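Local coordinates for protein importin-95 (Chaetomium thermophilum, PDB 4XRI) that acts as a flexible HEAT-repeat transport receptor of the importin-beta family, carrying protein cargo into the nucleus and probably binding a small GTPase, at residues 184-189 and 224-229; 192-197 and 234-239; 610-615 and 630-635; 813-818 and 841-846; 833-838 and 866-871. The protein carries 2 engineered substitutions. All blocks are in the same frame, centred on the assembly; numbering follows the deposited sequence.

All five contacts join helices, or the turns at their ends, within an all-helical solenoid. Interactions 1 and 2 tie the same pair, helices 182-193 and 224-238, and touch each other where R194 meets Y229. Interaction 1 is a partly buried aliphatic and aromatic contact, whereas interaction 2 lies at the surface and relies on a salt bridge, a backbone N-H and a water. Interactions 3, 4 and 5 are buried and have no hydrogen bond across their segments. Interaction 3 uses branched aliphatic groups, interaction 4 methionines and interaction 5 a phenylalanine against a glutamine. I844 and V868 join interactions 4 and 5, whereas interaction 3 lies about 65 Å, centre to centre, from interactions 1 and 2.

Interaction 1 of 5, residues 184-189 and 224-229; sequences AILTAV and EGERNY
Y229 and L186 bury the most surface here, their side chains running past one another between helices 182-193 and 224-238. The L186 methyl CD2 lies oblique to the Y229 ring, 4.1 Å from Y229 CD1, and L186 CG is 4.2 Å from both CD1 and CE1 of Y229. Both residues send CG anti to the backbone N (chi1 177° for L186 and -165° for Y229), which points both side chains at the opposite helix. The phenol end continues to the next residue: Y229 OH stops 4.0 Å from T187 CA and 4.2 Å from T187 CG2, with T187 CA near the plane of the ring, at its edge. This is packing alone, and the T187 hydroxyl is instead hydrogen-bonded to the carbonyl of N183 on its own helix. The same CD2 methyl of L186 also meets the aliphatic part of E226, whose CG is 3.8 Å away. The E226 chain is bent at chi2, and its carboxylate is hydrogen-bonded to H223.

Further along helix 182-193 the Y229 side chain also touches V190 and Q191, while V217 packs on L186. A glycerol, probably from the crystallisation liquor, is bound about 4 Å from the Y229 side chain. The local axes are 12.1 Å apart and inclined by only 23°, a wide spacing that the long tyrosine and leucine side chains span. Such near-parallel packing of helices that are not adjacent in sequence is characteristic of the stacked layers of a HEAT-repeat solenoid.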
# COMPACT_ATOMS: atom_id res chain seq x y z
N ALA A 184 38.33 7.53 -4.56
CA ALA A 184 38.82 8.36 -3.46
C ALA A 184 37.82 8.36 -2.31
O ALA A 184 38.19 8.25 -1.14
CB ALA A 184 39.09 9.77 -3.93
N ILE A 185 36.54 8.49 -2.66
CA ILE A 185 35.46 8.48 -1.67
C ILE A 185 35.35 7.11 -1.00
O ILE A 185 35.27 7.02 0.23
CB ILE A 185 34.12 8.84 -2.32
CG1 ILE A 185 34.12 10.31 -2.75
CG2 ILE A 185 32.98 8.57 -1.36
CD1 ILE A 185 32.91 10.70 -3.57
N LEU A 186 35.36 6.06 -1.81
CA LEU A 186 35.26 4.69 -1.29
C LEU A 186 36.42 4.36 -0.37
O LEU A 186 36.23 3.74 0.68
CB LEU A 186 35.20 3.69 -2.44
CG LEU A 186 35.16 2.22 -2.02
CD1 LEU A 186 33.93 1.95 -1.18
CD2 LEU A 186 35.20 1.30 -3.24
N THR A 187 37.61 4.79 -0.76
CA THR A 187 38.81 4.55 0.05
C THR A 187 38.68 5.25 1.40
O THR A 187 39.03 4.69 2.44
CB THR A 187 40.08 5.03 -0.67
OG1 THR A 187 40.30 4.24 -1.84
CG2 THR A 187 41.29 4.92 0.24
N ALA A 188 38.17 6.48 1.38
CA ALA A 188 38.05 7.29 2.58
C ALA A 188 37.07 6.67 3.59
O ALA A 188 37.36 6.62 4.78
CB ALA A 188 37.61 8.70 2.23
N VAL A 189 35.93 6.20 3.10
CA VAL A 189 34.90 5.66 3.99
C VAL A 189 35.27 4.27 4.51
O VAL A 189 34.99 3.94 5.66
CB VAL A 189 33.51 5.62 3.31
CG1 VAL A 189 33.14 7.00 2.78
CG2 VAL A 189 33.46 4.59 2.19
N GLU A 224 34.87 -7.59 -8.65
CA GLU A 224 35.20 -8.43 -7.51
C GLU A 224 36.09 -7.74 -6.48
O GLU A 224 35.99 -8.01 -5.28
CB GLU A 224 35.86 -9.72 -7.99
CG GLU A 224 35.89 -10.84 -6.97
CD GLU A 224 36.48 -12.12 -7.52
OE1 GLU A 224 37.17 -12.05 -8.56
OE2 GLU A 224 36.26 -13.19 -6.92
N GLY A 225 36.97 -6.86 -6.95
CA GLY A 225 37.90 -6.16 -6.08
C GLY A 225 37.19 -5.22 -5.13
O GLY A 225 37.37 -5.30 -3.91
N GLU A 226 36.38 -4.32 -5.68
CA GLU A 226 35.56 -3.42 -4.88
C GLU A 226 34.64 -4.21 -3.96
O GLU A 226 34.43 -3.84 -2.81
CB GLU A 226 34.73 -2.49 -5.77
CG GLU A 226 35.43 -1.20 -6.15
CD GLU A 226 35.79 -1.14 -7.62
OE1 GLU A 226 36.90 -0.66 -7.93
OE2 GLU A 226 34.97 -1.57 -8.45
N ARG A 227 34.09 -5.30 -4.49
CA ARG A 227 33.17 -6.15 -3.75
C ARG A 227 33.82 -6.68 -2.47
O ARG A 227 33.31 -6.45 -1.37
CB ARG A 227 32.70 -7.32 -4.62
CG ARG A 227 31.31 -7.81 -4.28
CD ARG A 227 30.95 -9.10 -5.01
NE ARG A 227 30.95 -8.94 -6.47
CZ ARG A 227 31.71 -9.65 -7.29
NH1 ARG A 227 32.55 -10.56 -6.81
NH2 ARG A 227 31.64 -9.45 -8.60
N ASN A 228 34.94 -7.37 -2.63
CA ASN A 228 35.67 -7.93 -1.49
C ASN A 228 36.16 -6.85 -0.53
O ASN A 228 36.17 -7.05 0.68
CB ASN A 228 36.85 -8.77 -1.99
CG ASN A 228 36.41 -10.02 -2.71
OD1 ASN A 228 35.57 -10.78 -2.22
ND2 ASN A 228 36.96 -10.25 -3.90
N TYR A 229 36.56 -5.72 -1.09
CA TYR A 229 36.99 -4.55 -0.32
C TYR A 229 35.92 -4.15 0.68
O TYR A 229 36.15 -4.12 1.89
CB TYR A 229 37.32 -3.39 -1.28
CG TYR A 229 38.10 -2.24 -0.68
CD1 TYR A 229 37.60 -0.94 -0.74
CD2 TYR A 229 39.34 -2.44 -0.09
CE1 TYR A 229 38.31 0.12 -0.21
CE2 TYR A 229 40.06 -1.39 0.44
CZ TYR A 229 39.54 -0.11 0.38
OH TYR A 229 40.25 0.94 0.91

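Interaction 2 of 5, residues 192-197 and 234-239; sequences GARKEE and VCEATQ
K195 and E236 cross at about a right angle where a type I beta turn, R194 to E197, leaves helix 182-193 of the HEAT-repeat solenoid and meets helix 224-238. The E236 chain is fully extended, with CG anti to its backbone N (chi1 174°), and carries the carboxylate across to the turn. Both carboxylate oxygens are engaged there by one residue, each met from above the carboxylate plane. OE2 of E236 accepts the backbone N-H of K195 at 2.9 Å, while OE1 takes the ammonium NZ of K195 at 2.6 Å in a salt bridge. K195 holds CG between its backbone N and carbonyl carbon (chi1 67°), bringing its methylenes against the carboxylate, with CG 3.6 Å from E236 CD.

A weaker ion pair, K195 NZ to E196 OE2 at 3.5 Å, extends the network, and the lysine charge probably offsets the proximity of the two glutamates. Q232 adds a weak hydrogen bond to E236 OE1, and R203 NE is hydrogen-bonded to the carbonyl O of A193. A sulfate, probably from the crystallisation liquor, is bound about 4 Å from the K195 side chain. One water bridges the segments, 2.8 Å from A193 O and 2.9 Å from E236 OE2.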
# COMPACT_ATOMS: atom_id res chain seq x y z
N GLY A 192 38.10 4.57 6.98
CA GLY A 192 37.59 5.16 8.19
C GLY A 192 36.85 4.14 9.04
O GLY A 192 36.75 4.29 10.26
N ALA A 193 36.34 3.10 8.40
CA ALA A 193 35.49 2.12 9.07
C ALA A 193 36.29 0.95 9.64
O ALA A 193 35.78 0.19 10.47
CB ALA A 193 34.44 1.59 8.10
N ARG A 194 37.54 0.82 9.21
CA ARG A 194 38.37 -0.31 9.61
C ARG A 194 38.73 -0.28 11.09
O ARG A 194 38.72 0.78 11.72
CB ARG A 194 39.65 -0.35 8.78
CG ARG A 194 39.49 -1.14 7.49
CD ARG A 194 40.72 -1.03 6.61
NE ARG A 194 40.56 -1.78 5.38
CZ ARG A 194 41.34 -1.65 4.31
NH1 ARG A 194 42.34 -0.78 4.32
NH2 ARG A 194 41.12 -2.38 3.23
N LYS A 195 39.05 -1.44 11.64
CA LYS A 195 39.39 -1.56 13.05
C LYS A 195 40.74 -0.91 13.34
O LYS A 195 41.06 -0.61 14.49
CB LYS A 195 39.40 -3.03 13.49
CG LYS A 195 40.50 -3.88 12.87
CD LYS A 195 40.46 -5.29 13.43
CE LYS A 195 41.51 -6.19 12.79
NZ LYS A 195 41.31 -6.32 11.32
N GLU A 196 41.52 -0.68 12.29
CA GLU A 196 42.79 0.02 12.42
C GLU A 196 42.55 1.49 12.77
O GLU A 196 43.46 2.18 13.23
CB GLU A 196 43.61 -0.10 11.14
CG GLU A 196 44.24 -1.47 10.92
CD GLU A 196 43.23 -2.51 10.47
OE1 GLU A 196 42.16 -2.12 9.97
OE2 GLU A 196 43.52 -3.72 10.62
N GLU A 197 41.33 1.96 12.53
CA GLU A 197 40.93 3.30 12.96
C GLU A 197 40.69 3.29 14.46
O GLU A 197 39.77 2.64 14.94
CB GLU A 197 39.67 3.76 12.21
CG GLU A 197 39.00 4.97 12.82
CD GLU A 197 39.88 6.20 12.82
OE1 GLU A 197 40.58 6.44 11.81
OE2 GLU A 197 39.89 6.93 13.84
N VAL A 234 32.93 -4.53 6.13
CA VAL A 234 31.59 -4.63 6.71
C VAL A 234 31.51 -5.82 7.66
O VAL A 234 31.00 -5.70 8.78
CB VAL A 234 30.50 -4.76 5.63
CG1 VAL A 234 29.16 -5.10 6.26
CG2 VAL A 234 30.39 -3.48 4.82
N CYS A 235 32.03 -6.96 7.21
CA CYS A 235 32.04 -8.17 8.02
C CYS A 235 32.86 -7.97 9.29
O CYS A 235 32.48 -8.43 10.37
CB CYS A 235 32.60 -9.35 7.21
SG CYS A 235 31.49 -9.94 5.90
N GLU A 236 33.98 -7.28 9.14
CA GLU A 236 34.86 -6.94 10.25
C GLU A 236 34.13 -6.09 11.29
O GLU A 236 34.26 -6.30 12.50
CB GLU A 236 36.10 -6.20 9.73
CG GLU A 236 37.03 -5.66 10.81
CD GLU A 236 38.25 -4.97 10.23
OE1 GLU A 236 39.25 -5.66 9.95
OE2 GLU A 236 38.21 -3.73 10.04
N ALA A 237 33.35 -5.13 10.80
CA ALA A 237 32.67 -4.17 11.65
C ALA A 237 31.50 -4.79 12.41
O ALA A 237 31.10 -4.29 13.46
CB ALA A 237 32.18 -2.99 10.81
N THR A 238 30.96 -5.89 11.88
CA THR A 238 29.84 -6.57 12.54
C THR A 238 30.28 -7.23 13.85
O THR A 238 29.46 -7.48 14.73
CB THR A 238 29.20 -7.65 11.64
OG1 THR A 238 30.17 -8.64 11.31
CG2 THR A 238 28.65 -7.03 10.37
N GLN A 239 31.57 -7.50 13.96
CA GLN A 239 32.10 -8.13 15.16
C GLN A 239 32.93 -7.15 15.98
O GLN A 239 33.78 -7.55 16.77
CB GLN A 239 32.94 -9.36 14.80
CG GLN A 239 32.10 -10.59 14.54
CD GLN A 239 32.94 -11.83 14.30
OE1 GLN A 239 33.56 -11.97 13.25
NE2 GLN A 239 32.97 -12.72 15.28
O HOH W 1 35.63 -2.61 10.58

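Interaction 3 of 5, residues 610-615 and 630-635; sequences QVLLQI and FAAISA
A buried, wholly apolar contact between L612 and L613 on one side and A632 and I633 on the other joins helices 605-616 and 625-640. These helices follow each other in the chain and run roughly antiparallel, as in the helical hairpins that build HEAT-repeat solenoids. The local axes approach to 10.6 Å and cross at -152°, and the backbones come nearest at L612 and I633.

L612 makes two of the three side-chain contacts, both through CD1. With CG anti to the carbonyl carbon (chi1 -75°) and CD1 extending the chain, the leucine reaches toward the facing helix and sets CD1 against two neighbours, 3.9 Å from the A632 methyl CB and 3.6 Å from I633 CG1. L612 and I633 lie side by side, pointing opposite ways, instead of meeting end to end, and the isoleucine meets the leucines through its CG1-CD1 branch, which is also held anti to its own carbonyl carbon (chi1 -67°).

Neighbouring helices enclose the contact. C587 of helix 573-597 touches L612, and F651 of helix 648-660 packs on both L613 and I633. L613 is the more peripheral partner, partly exposed and with its CB turned aside from the facing helix, yet its CD2 methyl still comes within 4.4 Å of I633 CD1.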
# COMPACT_ATOMS: atom_id res chain seq x y z
N GLN A 610 -35.41 5.91 3.40
CA GLN A 610 -35.81 6.98 4.31
C GLN A 610 -34.71 7.30 5.32
O GLN A 610 -34.35 8.46 5.51
CB GLN A 610 -37.10 6.62 5.04
CG GLN A 610 -37.57 7.67 6.04
CD GLN A 610 -38.29 8.84 5.39
OE1 GLN A 610 -38.48 8.86 4.17
NE2 GLN A 610 -38.68 9.82 6.19
N VAL A 611 -34.16 6.27 5.95
CA VAL A 611 -33.14 6.48 6.97
C VAL A 611 -31.79 6.84 6.34
O VAL A 611 -31.04 7.65 6.89
CB VAL A 611 -32.98 5.24 7.89
CG1 VAL A 611 -32.48 4.03 7.12
CG2 VAL A 611 -32.04 5.55 9.05
N LEU A 612 -31.50 6.26 5.18
CA LEU A 612 -30.23 6.50 4.52
C LEU A 612 -30.12 7.94 4.01
O LEU A 612 -29.06 8.55 4.10
CB LEU A 612 -30.01 5.52 3.36
CG LEU A 612 -29.64 4.09 3.74
CD1 LEU A 612 -29.29 3.28 2.50
CD2 LEU A 612 -28.50 4.07 4.75
N LEU A 613 -31.22 8.46 3.48
CA LEU A 613 -31.23 9.84 2.99
C LEU A 613 -31.21 10.83 4.16
O LEU A 613 -30.61 11.89 4.07
CB LEU A 613 -32.44 10.09 2.10
CG LEU A 613 -32.40 9.41 0.73
CD1 LEU A 613 -33.55 9.88 -0.15
CD2 LEU A 613 -31.07 9.65 0.05
N GLN A 614 -31.88 10.46 5.25
CA GLN A 614 -31.88 11.28 6.45
C GLN A 614 -30.48 11.38 7.05
O GLN A 614 -30.10 12.42 7.60
CB GLN A 614 -32.86 10.72 7.49
CG GLN A 614 -34.30 11.12 7.26
CD GLN A 614 -35.26 10.49 8.25
OE1 GLN A 614 -35.03 9.37 8.72
NE2 GLN A 614 -36.32 11.20 8.58
N ILE A 615 -29.72 10.30 6.95
CA ILE A 615 -28.35 10.28 7.43
C ILE A 615 -27.47 11.16 6.55
O ILE A 615 -26.61 11.89 7.06
CB ILE A 615 -27.79 8.84 7.48
CG1 ILE A 615 -28.47 8.06 8.60
CG2 ILE A 615 -26.29 8.85 7.70
CD1 ILE A 615 -28.06 6.60 8.66
N PHE A 630 -23.85 5.47 0.39
CA PHE A 630 -23.90 5.32 -1.06
C PHE A 630 -23.72 3.86 -1.48
O PHE A 630 -24.37 3.38 -2.41
CB PHE A 630 -22.83 6.19 -1.72
CG PHE A 630 -23.32 7.56 -2.09
CD1 PHE A 630 -23.90 8.39 -1.14
CD2 PHE A 630 -23.19 8.03 -3.39
CE1 PHE A 630 -24.35 9.65 -1.48
CE2 PHE A 630 -23.64 9.29 -3.73
CZ PHE A 630 -24.22 10.10 -2.78
N ALA A 631 -22.83 3.16 -0.77
CA ALA A 631 -22.57 1.75 -1.05
C ALA A 631 -23.82 0.91 -0.78
O ALA A 631 -24.13 -0.02 -1.53
CB ALA A 631 -21.41 1.25 -0.21
N ALA A 632 -24.53 1.26 0.29
CA ALA A 632 -25.77 0.58 0.65
C ALA A 632 -26.88 0.88 -0.35
O ALA A 632 -27.65 -0.00 -0.72
CB ALA A 632 -26.20 0.97 2.05
N ILE A 633 -26.94 2.13 -0.81
CA ILE A 633 -27.93 2.54 -1.79
C ILE A 633 -27.68 1.85 -3.13
O ILE A 633 -28.61 1.40 -3.80
CB ILE A 633 -27.93 4.07 -1.98
CG1 ILE A 633 -28.43 4.76 -0.71
CG2 ILE A 633 -28.81 4.46 -3.17
CD1 ILE A 633 -28.33 6.27 -0.76
N SER A 634 -26.40 1.76 -3.51
CA SER A 634 -26.00 1.06 -4.72
C SER A 634 -26.48 -0.39 -4.68
O SER A 634 -26.96 -0.92 -5.68
CB SER A 634 -24.48 1.10 -4.89
OG SER A 634 -24.06 0.22 -5.92
N ALA A 635 -26.33 -1.01 -3.51
CA ALA A 635 -26.79 -2.38 -3.30
C ALA A 635 -28.29 -2.49 -3.51
O ALA A 635 -28.78 -3.40 -4.17
CB ALA A 635 -26.41 -2.85 -1.91

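Interaction 4 of 5, residues 813-818 and 841-846; sequences RASMGV and TAMIRE
The hydroxyl of S815 is hydrogen-bonded to the carbonyl of L811, one turn back on helix 809-825, and against this satisfied group rests the methyl end of M843 from helix 838-849. M843 CE is 3.7 Å from S815 CB and 3.9 Å from S815 OG. The M843 chain is extended throughout, starting with CG anti to the backbone N (chi1 -171°), which brings its methyl right up to the opposite helix.

M816 takes the contrary shape. Bent at chi2 and chi3, it folds its thioether against I844, with SD 3.7 Å from I844 CA and CE 3.8 Å from I844 CG1. The same CE lies 3.9 Å from M843 CG, so one methyl touches two successive residues of the facing helix. The M816 methyl thus rests against the stem of M843, while the M843 methyl goes on to S815, and all four contacting residues are buried.

L798 and I801 of helix 791-802 cover S815, while T860 and A861 of helix 855-872 cover M816. Toward the exposed side, E846 forms a salt bridge with R807. With local axes 10.6 Å apart and crossing at -129°, this is helix-on-helix core packing of the kind found throughout HEAT-repeat solenoids, here toward the C-terminal end of the chain.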
# COMPACT_ATOMS: atom_id res chain seq x y z
N ARG A 813 -10.16 -7.75 -22.58
CA ARG A 813 -11.53 -8.23 -22.67
C ARG A 813 -12.42 -7.19 -23.33
O ARG A 813 -13.15 -7.48 -24.29
CB ARG A 813 -12.07 -8.60 -21.29
CG ARG A 813 -13.50 -9.13 -21.31
CD ARG A 813 -13.89 -9.78 -20.00
NE ARG A 813 -13.91 -8.84 -18.88
CZ ARG A 813 -12.98 -8.78 -17.93
NH1 ARG A 813 -11.94 -9.61 -17.96
NH2 ARG A 813 -13.08 -7.89 -16.96
N ALA A 814 -12.36 -5.96 -22.81
CA ALA A 814 -13.14 -4.85 -23.35
C ALA A 814 -12.82 -4.59 -24.82
O ALA A 814 -13.71 -4.25 -25.61
CB ALA A 814 -12.89 -3.59 -22.54
N SER A 815 -11.56 -4.77 -25.18
CA SER A 815 -11.11 -4.59 -26.56
C SER A 815 -11.73 -5.63 -27.48
O SER A 815 -12.23 -5.30 -28.55
CB SER A 815 -9.59 -4.66 -26.64
OG SER A 815 -8.99 -3.64 -25.86
N MET A 816 -11.69 -6.89 -27.04
CA MET A 816 -12.34 -7.98 -27.76
C MET A 816 -13.82 -7.68 -27.95
O MET A 816 -14.38 -7.88 -29.02
CB MET A 816 -12.16 -9.31 -27.02
CG MET A 816 -10.72 -9.79 -26.87
SD MET A 816 -9.92 -10.24 -28.42
CE MET A 816 -9.01 -8.74 -28.80
N GLY A 817 -14.44 -7.18 -26.88
CA GLY A 817 -15.85 -6.83 -26.91
C GLY A 817 -16.17 -5.79 -27.97
O GLY A 817 -17.14 -5.93 -28.70
N VAL A 818 -15.33 -4.76 -28.06
CA VAL A 818 -15.54 -3.69 -29.02
C VAL A 818 -15.36 -4.18 -30.46
O VAL A 818 -16.12 -3.79 -31.35
CB VAL A 818 -14.59 -2.50 -28.74
CG1 VAL A 818 -14.45 -1.60 -29.97
CG2 VAL A 818 -15.10 -1.71 -27.55
N THR A 841 -5.88 -9.94 -35.88
CA THR A 841 -5.86 -11.39 -35.68
C THR A 841 -4.90 -11.77 -34.56
O THR A 841 -5.23 -12.58 -33.70
CB THR A 841 -5.44 -12.12 -36.97
OG1 THR A 841 -6.32 -11.75 -38.04
CG2 THR A 841 -5.49 -13.63 -36.78
N ALA A 842 -3.72 -11.16 -34.58
CA ALA A 842 -2.71 -11.40 -33.55
C ALA A 842 -3.22 -11.00 -32.17
O ALA A 842 -3.00 -11.70 -31.19
CB ALA A 842 -1.43 -10.66 -33.89
N MET A 843 -3.89 -9.85 -32.12
CA MET A 843 -4.44 -9.34 -30.87
C MET A 843 -5.45 -10.30 -30.26
O MET A 843 -5.39 -10.61 -29.07
CB MET A 843 -5.10 -7.97 -31.10
CG MET A 843 -5.51 -7.24 -29.84
SD MET A 843 -6.40 -5.72 -30.22
CE MET A 843 -6.48 -4.96 -28.60
N ILE A 844 -6.37 -10.78 -31.08
CA ILE A 844 -7.41 -11.70 -30.64
C ILE A 844 -6.82 -13.05 -30.26
O ILE A 844 -7.15 -13.60 -29.21
CB ILE A 844 -8.46 -11.91 -31.73
CG1 ILE A 844 -9.08 -10.57 -32.12
CG2 ILE A 844 -9.53 -12.89 -31.26
CD1 ILE A 844 -10.07 -10.69 -33.24
N ARG A 845 -5.95 -13.57 -31.12
CA ARG A 845 -5.32 -14.86 -30.88
C ARG A 845 -4.53 -14.86 -29.57
O ARG A 845 -4.58 -15.83 -28.81
CB ARG A 845 -4.41 -15.25 -32.04
CG ARG A 845 -3.77 -16.61 -31.87
CD ARG A 845 -2.55 -16.77 -32.76
NE ARG A 845 -1.66 -17.81 -32.26
CZ ARG A 845 -0.79 -17.64 -31.27
NH1 ARG A 845 -0.02 -18.64 -30.88
NH2 ARG A 845 -0.69 -16.46 -30.67
N GLU A 846 -3.81 -13.77 -29.32
CA GLU A 846 -3.05 -13.64 -28.08
C GLU A 846 -3.99 -13.65 -26.87
O GLU A 846 -3.67 -14.23 -25.83
CB GLU A 846 -2.23 -12.34 -28.08
CG GLU A 846 -1.45 -12.13 -26.79
CD GLU A 846 -0.98 -10.70 -26.62
OE1 GLU A 846 -1.81 -9.78 -26.77
OE2 GLU A 846 0.22 -10.49 -26.34

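Interaction 5 of 5, residues 833-838 and 866-871; sequences DAFRQD and EQVKRQ
F835 packs closely against Q871 and, with its atoms standing farther off, against V868, where the short helix 832-835 meets helix 855-872 at the C-terminal end of the HEAT-repeat solenoid. The close part is the meeting of ring and glutamine. Bent at chi2, Q871 brings its CG obliquely to the ring, 3.6 Å from F835 CD1, while its OE1 lies in the ring plane at the edge, 3.7 Å from F835 CD1. Ring and amide planes are inclined by 61°, and NE2 of Q871 has weak hydrogen bonds to the carbonyls of A823 and Y826. F795 adds an edge-to-face stack to F835, and I819 and L822 of helix 809-825 cover it further, so that the aromatic is buried.

V868 is buried too, its CG1 4.3 Å from F835 CB and 4.1 Å from F835 O, and its CG2 also lies oblique to the ring. The solvent side is the polar turn, where D833 and R836 are exposed and a salt bridge links D833 OD1 and R836 NH1 at 2.6 Å. Next to them Q837, the N-cap residue of helix 838-849, folds back on its own segment, its NE2 donating to A834 O at 2.9 Å in a nearly straight bond (172°).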
# COMPACT_ATOMS: atom_id res chain seq x y z
N ASP A 833 -11.93 -5.12 -44.48
CA ASP A 833 -10.57 -4.66 -44.71
C ASP A 833 -9.82 -4.44 -43.40
O ASP A 833 -8.71 -4.94 -43.21
CB ASP A 833 -10.56 -3.37 -45.52
CG ASP A 833 -10.98 -3.58 -46.96
OD1 ASP A 833 -10.94 -4.74 -47.42
OD2 ASP A 833 -11.34 -2.59 -47.63
N ALA A 834 -10.43 -3.67 -42.50
CA ALA A 834 -9.80 -3.33 -41.23
C ALA A 834 -9.65 -4.55 -40.32
O ALA A 834 -8.79 -4.57 -39.45
CB ALA A 834 -10.59 -2.23 -40.53
N PHE A 835 -10.50 -5.55 -40.52
CA PHE A 835 -10.50 -6.73 -39.66
C PHE A 835 -9.48 -7.78 -40.09
O PHE A 835 -8.91 -8.47 -39.25
CB PHE A 835 -11.90 -7.36 -39.62
CG PHE A 835 -12.84 -6.67 -38.67
CD1 PHE A 835 -14.14 -6.39 -39.04
CD2 PHE A 835 -12.43 -6.31 -37.39
CE1 PHE A 835 -15.02 -5.76 -38.17
CE2 PHE A 835 -13.29 -5.68 -36.52
CZ PHE A 835 -14.59 -5.41 -36.91
N ARG A 836 -9.25 -7.89 -41.39
CA ARG A 836 -8.34 -8.89 -41.92
C ARG A 836 -6.88 -8.49 -41.73
O ARG A 836 -5.97 -9.24 -42.06
CB ARG A 836 -8.62 -9.15 -43.41
CG ARG A 836 -8.47 -7.92 -44.29
CD ARG A 836 -8.81 -8.23 -45.74
NE ARG A 836 -8.85 -7.02 -46.55
CZ ARG A 836 -8.78 -7.01 -47.88
NH1 ARG A 836 -8.83 -5.86 -48.54
NH2 ARG A 836 -8.65 -8.15 -48.55
N GLN A 837 -6.66 -7.29 -41.19
CA GLN A 837 -5.32 -6.84 -40.84
C GLN A 837 -4.70 -7.81 -39.83
O GLN A 837 -5.41 -8.39 -39.00
CB GLN A 837 -5.34 -5.42 -40.27
CG GLN A 837 -5.56 -4.34 -41.31
CD GLN A 837 -5.59 -2.95 -40.70
OE1 GLN A 837 -4.65 -2.17 -40.85
NE2 GLN A 837 -6.67 -2.64 -40.00
N ASP A 838 -3.39 -7.98 -39.91
CA ASP A 838 -2.71 -9.01 -39.13
C ASP A 838 -2.64 -8.70 -37.64
O ASP A 838 -2.69 -9.61 -36.81
CB ASP A 838 -1.30 -9.23 -39.67
CG ASP A 838 -1.29 -9.80 -41.07
OD1 ASP A 838 -2.21 -10.58 -41.40
OD2 ASP A 838 -0.37 -9.47 -41.85
N GLU A 866 -14.81 -15.19 -34.00
CA GLU A 866 -15.94 -15.62 -34.82
C GLU A 866 -16.55 -14.43 -35.55
O GLU A 866 -16.83 -14.51 -36.74
CB GLU A 866 -16.99 -16.32 -33.96
CG GLU A 866 -17.72 -17.43 -34.69
CD GLU A 866 -16.80 -18.60 -35.01
OE1 GLU A 866 -15.95 -18.93 -34.15
OE2 GLU A 866 -16.92 -19.16 -36.11
N GLN A 867 -16.73 -13.33 -34.83
CA GLN A 867 -17.25 -12.09 -35.42
C GLN A 867 -16.38 -11.59 -36.57
O GLN A 867 -16.86 -11.16 -37.62
CB GLN A 867 -17.35 -11.00 -34.35
CG GLN A 867 -18.51 -11.19 -33.38
CD GLN A 867 -19.87 -11.01 -34.03
OE1 GLN A 867 -20.32 -11.85 -34.82
NE2 GLN A 867 -20.54 -9.90 -33.71
N VAL A 868 -15.07 -11.65 -36.35
CA VAL A 868 -14.08 -11.36 -37.39
C VAL A 868 -14.31 -12.29 -38.57
O VAL A 868 -14.75 -11.82 -39.59
CB VAL A 868 -12.65 -11.48 -36.86
CG1 VAL A 868 -11.64 -11.31 -37.97
CG2 VAL A 868 -12.41 -10.41 -35.83
N LYS A 869 -14.15 -13.60 -38.40
CA LYS A 869 -14.40 -14.58 -39.45
C LYS A 869 -15.70 -14.38 -40.23
O LYS A 869 -15.70 -14.50 -41.45
CB LYS A 869 -14.37 -15.98 -38.83
CG LYS A 869 -12.98 -16.47 -38.49
CD LYS A 869 -12.96 -17.87 -37.99
CE LYS A 869 -11.54 -18.33 -37.72
NZ LYS A 869 -11.49 -19.67 -37.08
N ARG A 870 -16.79 -14.04 -39.55
CA ARG A 870 -18.06 -13.81 -40.24
C ARG A 870 -18.03 -12.49 -41.01
O ARG A 870 -18.88 -12.24 -41.87
CB ARG A 870 -19.24 -13.82 -39.26
CG ARG A 870 -19.33 -15.09 -38.43
CD ARG A 870 -20.75 -15.37 -37.95
NE ARG A 870 -21.34 -14.25 -37.22
CZ ARG A 870 -22.12 -14.39 -36.15
NH1 ARG A 870 -22.61 -13.31 -35.55
NH2 ARG A 870 -22.40 -15.60 -35.68
N GLN A 871 -17.06 -11.64 -40.69
CA GLN A 871 -16.83 -10.41 -41.44
C GLN A 871 -16.04 -10.67 -42.73
O GLN A 871 -16.37 -10.14 -43.78
CB GLN A 871 -16.08 -9.38 -40.59
CG GLN A 871 -16.99 -8.40 -39.86
CD GLN A 871 -17.48 -7.28 -40.76
OE1 GLN A 871 -16.76 -6.82 -41.64
NE2 GLN A 871 -18.72 -6.85 -40.55